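Local coordinates for beta sliding clamp (Caulobacter crescentus, PDB 5WCE), which probably encircles DNA as a ring-shaped homodimer and tethers DNA polymerases and other proteins to it, giving replication its processivity, at residues N39-A44 with P71-A76; G46-F51 with I61-A66. All coordinates share one frame; numbering follows the deposited sequence.

Interaction 1: residues N39-A44 with P71-A76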
loop_
_atom_site.group_PDB
_atom_site.type_symbol
_atom_site.label_atom_id
_atom_site.label_comp_id
_atom_site.label_asym_id
_atom_site.label_seq_id
_atom_site.Cartn_x
_atom_site.Cartn_y
_atom_site.Cartn_z
ATOM N N ASN A 39 8.733 24.011 -5.290
ATOM C CA ASN A 39 9.056 24.223 -6.687
ATOM C C ASN A 39 10.340 23.585 -7.161
ATOM O O ASN A 39 11.275 23.272 -6.349
ATOM C CB ASN A 39 9.055 25.720 -7.028
ATOM C CG ASN A 39 7.644 26.294 -7.097
ATOM O OD1 ASN A 39 6.696 25.631 -6.726
ATOM N ND2 ASN A 39 7.511 27.544 -7.570
ATOM N N ILE A 40 10.395 23.390 -8.483
ATOM C CA ILE A 40 11.626 23.029 -9.175
ATOM C C ILE A 40 12.185 24.282 -9.826
ATOM O O ILE A 40 11.453 25.047 -10.440
ATOM C CB ILE A 40 11.417 21.901 -10.224
ATOM C CG1 ILE A 40 11.206 20.572 -9.535
ATOM C CG2 ILE A 40 12.616 21.744 -11.170
ATOM C CD1 ILE A 40 10.618 19.451 -10.410
ATOM N N LEU A 41 13.480 24.502 -9.668
ATOM C CA LEU A 41 14.234 25.493 -10.446
ATOM C C LEU A 41 14.582 24.902 -11.815
ATOM O O LEU A 41 15.298 23.878 -11.917
ATOM C CB LEU A 41 15.524 25.863 -9.709
ATOM C CG LEU A 41 16.469 26.822 -10.473
ATOM C CD1 LEU A 41 15.822 28.180 -10.683
ATOM C CD2 LEU A 41 17.774 26.903 -9.704
ATOM N N LEU A 42 14.042 25.522 -12.878
ATOM C CA LEU A 42 14.247 25.133 -14.260
ATOM C C LEU A 42 15.247 26.150 -14.833
ATOM O O LEU A 42 15.021 27.347 -14.754
ATOM C CB LEU A 42 12.941 25.159 -15.039
ATOM C CG LEU A 42 11.869 24.172 -14.571
ATOM C CD1 LEU A 42 10.583 24.448 -15.355
ATOM C CD2 LEU A 42 12.276 22.740 -14.810
ATOM N N SER A 43 16.354 25.664 -15.365
ATOM C CA SER A 43 17.350 26.561 -15.888
ATOM C C SER A 43 17.740 26.097 -17.302
ATOM O O SER A 43 18.348 25.034 -17.472
ATOM C CB SER A 43 18.519 26.609 -14.892
ATOM O OG SER A 43 19.558 27.403 -15.446
ATOM N N ALA A 44 17.352 26.876 -18.321
ATOM C CA ALA A 44 17.598 26.505 -19.710
ATOM C C ALA A 44 18.771 27.302 -20.288
ATOM O O ALA A 44 18.767 28.535 -20.232
ATOM C CB ALA A 44 16.376 26.750 -20.558
ATOM N N PRO A 71 17.131 31.126 -23.614
ATOM C CA PRO A 71 17.570 30.662 -22.310
ATOM C C PRO A 71 16.954 31.454 -21.191
ATOM O O PRO A 71 16.510 32.603 -21.386
ATOM C CB PRO A 71 19.093 30.912 -22.335
ATOM C CG PRO A 71 19.265 32.072 -23.288
ATOM C CD PRO A 71 18.115 32.042 -24.259
ATOM N N GLY A 72 16.905 30.858 -20.014
ATOM C CA GLY A 72 16.419 31.553 -18.846
ATOM C C GLY A 72 16.136 30.588 -17.724
ATOM O O GLY A 72 16.358 29.374 -17.882
ATOM N N GLN A 73 15.647 31.143 -16.620
ATOM C CA GLN A 73 15.405 30.398 -15.366
ATOM C C GLN A 73 14.080 30.763 -14.748
ATOM O O GLN A 73 13.733 31.945 -14.649
ATOM C CB GLN A 73 16.435 30.724 -14.289
ATOM C CG GLN A 73 17.861 30.332 -14.555
ATOM C CD GLN A 73 18.701 30.539 -13.312
ATOM O OE1 GLN A 73 19.245 29.580 -12.744
ATOM N NE2 GLN A 73 18.779 31.797 -12.856
ATOM N N ILE A 74 13.352 29.767 -14.282
ATOM C CA ILE A 74 12.123 30.014 -13.547
ATOM C C ILE A 74 11.926 28.910 -12.531
ATOM O O ILE A 74 12.624 27.899 -12.611
ATOM C CB ILE A 74 10.916 29.989 -14.491
ATOM C CG1 ILE A 74 10.796 28.600 -15.130
ATOM C CG2 ILE A 74 10.969 31.111 -15.507
ATOM C CD1 ILE A 74 9.764 28.461 -16.193
ATOM N N THR A 75 10.979 29.089 -11.617
ATOM C CA THR A 75 10.614 28.006 -10.722
ATOM C C THR A 75 9.136 27.696 -10.873
ATOM O O THR A 75 8.305 28.610 -11.122
ATOM C CB THR A 75 10.955 28.223 -9.229
ATOM O OG1 THR A 75 9.982 29.068 -8.607
ATOM C CG2 THR A 75 12.363 28.813 -9.095
ATOM N N ALA A 76 8.819 26.413 -10.738
ATOM C CA ALA A 76 7.440 25.973 -10.942
ATOM C C ALA A 76 7.132 24.753 -10.069
ATOM O O ALA A 76 8.069 24.016 -9.708
ATOM C CB ALA A 76 7.251 25.658 -12.434
#
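The carboxamide of Asn-39 lies over the Thr-75/Ala-76 part of strand 72-77. One of its faces rests on the carbonyl group of Ala-76, whose C sits 3.4 Å from Asn-39 CG, almost directly over it. Asn-39 CG stands beside its own backbone N (chi1 -74°), which sets it over Ala-76 C. At the edge of the amide, nearly in its plane, stands the hydroxyl of Thr-75. Asn-39 ND2 donates to Thr-75 OG1 at 3.1 Å, and the bond is almost straight (176°). Thr-75 OG1 is also hydrogen-bonded to the carbonyl O of Leu-119, so two bonds grip this buried hydroxyl. The amide of Gln-73 makes a weak, long bond: its OE1 lies 3.5 Å from Ser-43 OG.

The backbones form an antiparallel pair at one edge of the eight-stranded sheet that runs from the N-terminal into the central domain of the clamp. Three hydrogen-bonded pairs, Ile-40 with Ala-76, Leu-42 with Ile-74 and Ala-44 with Gly-72, supply six N-H to O=C bonds. Leu-42 N lies 2.8 Å from Ile-74 O. Gly-72 is so extended (phi 166°) that a side chain there would jam against the preceding carbonyl O.

Ile-40, Leu-42, Ala-44, Ile-74 and Ala-76 share one face. On it Leu-42 CB meets Ile-74 CG1 at 4.1 Å. Ile-40 continues this layer onto helix 14-25, and Ile-74 onto Leu-105. On the other face Leu-41 CD1 touches Thr-75 CG2 at 3.9 Å. The Leu-41 side chain also packs on Phe-124.

Interaction 2: residues G46-F51 with I61-A66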
loop_
_atom_site.group_PDB
_atom_site.type_symbol
_atom_site.label_atom_id
_atom_site.label_comp_id
_atom_site.label_asym_id
_atom_site.label_seq_id
_atom_site.Cartn_x
_atom_site.Cartn_y
_atom_site.Cartn_z
ATOM N N GLY A 46 22.011 26.689 -23.537
ATOM C CA GLY A 46 22.720 25.841 -24.502
ATOM C C GLY A 46 21.801 24.803 -25.115
ATOM O O GLY A 46 20.877 25.129 -25.866
ATOM N N ASP A 47 22.078 23.556 -24.792
ATOM C CA ASP A 47 21.326 22.399 -25.245
ATOM C C ASP A 47 20.747 21.607 -24.073
ATOM O O ASP A 47 20.327 20.476 -24.242
ATOM C CB ASP A 47 22.252 21.489 -26.022
ATOM C CG ASP A 47 22.767 22.172 -27.301
ATOM O OD1 ASP A 47 21.964 22.678 -28.091
ATOM O OD2 ASP A 47 23.982 22.271 -27.480
ATOM N N ARG A 48 20.766 22.220 -22.897
ATOM C CA ARG A 48 20.322 21.553 -21.655
ATOM C C ARG A 48 19.287 22.360 -20.839
ATOM O O ARG A 48 19.416 23.572 -20.640
ATOM C CB ARG A 48 21.536 21.252 -20.791
ATOM C CG ARG A 48 22.341 20.111 -21.301
ATOM C CD ARG A 48 21.718 18.757 -21.030
ATOM N NE ARG A 48 22.708 17.735 -20.643
ATOM C CZ ARG A 48 22.435 16.427 -20.556
ATOM N NH1 ARG A 48 21.228 15.969 -20.793
ATOM N NH2 ARG A 48 23.371 15.561 -20.175
ATOM N N LEU A 49 18.301 21.618 -20.329
ATOM C CA LEU A 49 17.435 22.080 -19.278
ATOM C C LEU A 49 17.934 21.436 -17.974
ATOM O O LEU A 49 17.997 20.201 -17.887
ATOM C CB LEU A 49 15.996 21.649 -19.558
ATOM C CG LEU A 49 14.908 22.109 -18.579
ATOM C CD1 LEU A 49 14.985 23.592 -18.323
ATOM C CD2 LEU A 49 13.546 21.716 -19.095
ATOM N N SER A 50 18.312 22.272 -17.014
ATOM C CA SER A 50 18.711 21.841 -15.677
ATOM C C SER A 50 17.538 21.949 -14.728
ATOM O O SER A 50 16.636 22.787 -14.909
ATOM C CB SER A 50 19.885 22.649 -15.145
ATOM O OG SER A 50 21.007 22.461 -15.999
ATOM N N PHE A 51 17.543 21.053 -13.731
ATOM C CA PHE A 51 16.401 20.853 -12.825
ATOM C C PHE A 51 17.011 20.795 -11.458
ATOM O O PHE A 51 18.058 20.105 -11.313
ATOM C CB PHE A 51 15.724 19.539 -13.085
ATOM C CG PHE A 51 15.083 19.402 -14.440
ATOM C CD1 PHE A 51 15.848 19.015 -15.551
ATOM C CD2 PHE A 51 13.745 19.536 -14.577
ATOM C CE1 PHE A 51 15.247 18.815 -16.800
ATOM C CE2 PHE A 51 13.129 19.338 -15.812
ATOM C CZ PHE A 51 13.889 18.996 -16.921
ATOM N N ILE A 61 19.864 17.685 -8.259
ATOM C CA ILE A 61 19.954 18.367 -9.575
ATOM C C ILE A 61 19.947 17.303 -10.656
ATOM O O ILE A 61 20.399 16.141 -10.429
ATOM C CB ILE A 61 21.198 19.291 -9.678
ATOM C CG1 ILE A 61 21.198 20.338 -8.543
ATOM C CG2 ILE A 61 21.253 20.075 -10.992
ATOM C CD1 ILE A 61 22.315 21.366 -8.620
ATOM N N ASP A 62 19.438 17.656 -11.841
ATOM C CA ASP A 62 19.483 16.769 -12.969
ATOM C C ASP A 62 19.435 17.592 -14.232
ATOM O O ASP A 62 19.220 18.828 -14.182
ATOM C CB ASP A 62 18.375 15.711 -12.873
ATOM C CG ASP A 62 18.616 14.449 -13.771
ATOM O OD1 ASP A 62 19.670 14.261 -14.400
ATOM O OD2 ASP A 62 17.680 13.654 -13.901
ATOM N N GLU A 63 19.791 16.980 -15.344
ATOM C CA GLU A 63 19.824 17.699 -16.611
ATOM C C GLU A 63 19.265 16.815 -17.702
ATOM O O GLU A 63 19.396 15.602 -17.652
ATOM C CB GLU A 63 21.219 18.220 -16.955
ATOM C CG GLU A 63 22.271 17.161 -17.122
ATOM C CD GLU A 63 23.594 17.657 -17.713
ATOM O OE1 GLU A 63 23.916 18.877 -17.664
ATOM O OE2 GLU A 63 24.287 16.800 -18.303
ATOM N N GLY A 64 18.594 17.433 -18.656
ATOM C CA GLY A 64 18.144 16.734 -19.858
ATOM C C GLY A 64 18.438 17.548 -21.094
ATOM O O GLY A 64 18.528 18.769 -21.015
ATOM N N PHE A 65 18.560 16.873 -22.242
ATOM C CA PHE A 65 18.740 17.573 -23.524
ATOM C C PHE A 65 17.430 18.233 -23.913
ATOM O O PHE A 65 16.355 17.651 -23.668
ATOM C CB PHE A 65 19.162 16.592 -24.595
ATOM C CG PHE A 65 20.522 15.998 -24.351
ATOM C CD1 PHE A 65 21.660 16.831 -24.314
ATOM C CD2 PHE A 65 20.658 14.641 -24.146
ATOM C CE1 PHE A 65 22.924 16.273 -24.085
ATOM C CE2 PHE A 65 21.923 14.086 -23.899
ATOM C CZ PHE A 65 23.035 14.914 -23.868
ATOM N N ALA A 66 17.531 19.438 -24.463
ATOM C CA ALA A 66 16.366 20.181 -24.927
ATOM C C ALA A 66 16.784 21.129 -26.038
ATOM O O ALA A 66 17.957 21.535 -26.118
ATOM C CB ALA A 66 15.765 20.982 -23.801
#
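Arg-48 reaches across to Glu-63 and Phe-65, which hold its guanidinium between them. The stacking is close and flat. The guanidinium and the Phe-65 ring have centres 3.8 Å apart and planes only 7° from parallel, and Arg-48 NH1 lies over the ring centre. This is a cation-pi contact. Over the opposite face of the guanidinium lies Glu-63 CG, 3.5 Å from Arg-48 CZ. The Arg-48 chain is bent at chi2 (-76°), and its CD lies 3.2 Å from Gly-64 O.

The charged contact is a salt bridge between Arg-48 NH2 and Glu-63 OE2. Its modelled length of 2.4 Å is too short to be taken literally. The carboxylate and guanidinium planes are 47° apart. An alanine in place of Arg-48 would probably leave the Glu-63 carboxylate without this cation and the Phe-65 ring without its stacking partner.

Backbone bonds join the two arms of the beta hairpin formed by strands 48-54 and 58-65. Leu-49 pairs with Gly-64 and Phe-51 with Asp-62, two bonds each. Beyond them Ala-66 N donates to Asp-47 O at 3.0 Å.

Leu-49, Phe-51 and Asp-62 share one face. The apolar packing joins Leu-49 CB to Ala-66 CB at 4.3 Å, and both residues pack on strand 9-13. Phe-51 packs on helix 14-25. Asp-62 adds a polar tie, from OD2 to His-23 of that helix.

The guanidinium, with Phe-65 on one face and Glu-63 on the other, is likely to be held flat and limited in its turning, although a crystal neighbour also touches Arg-48 and Phe-65.

Both contacts belong to the N-terminal domain and to one antiparallel sheet. Their centres are about 10 Å apart. The strands lie side by side in the order 72-77, 39-45, 48-54, 58-65. Strands 39-45 and 48-54 join the two contacts, through a probable hydrogen bond from Ser-50 N to Ser-43 O and through packing of Leu-42 on Phe-51. Along the chain the order is 39-44, 46-51, 61-66, 71-76, so interaction 1 closes around interaction 2. Strand 72-77 is the sheet's edge within this chain. Strand 58-65 pairs with strand 243-248 of the central domain, so the sheet carries on across the domain boundary of the clamp.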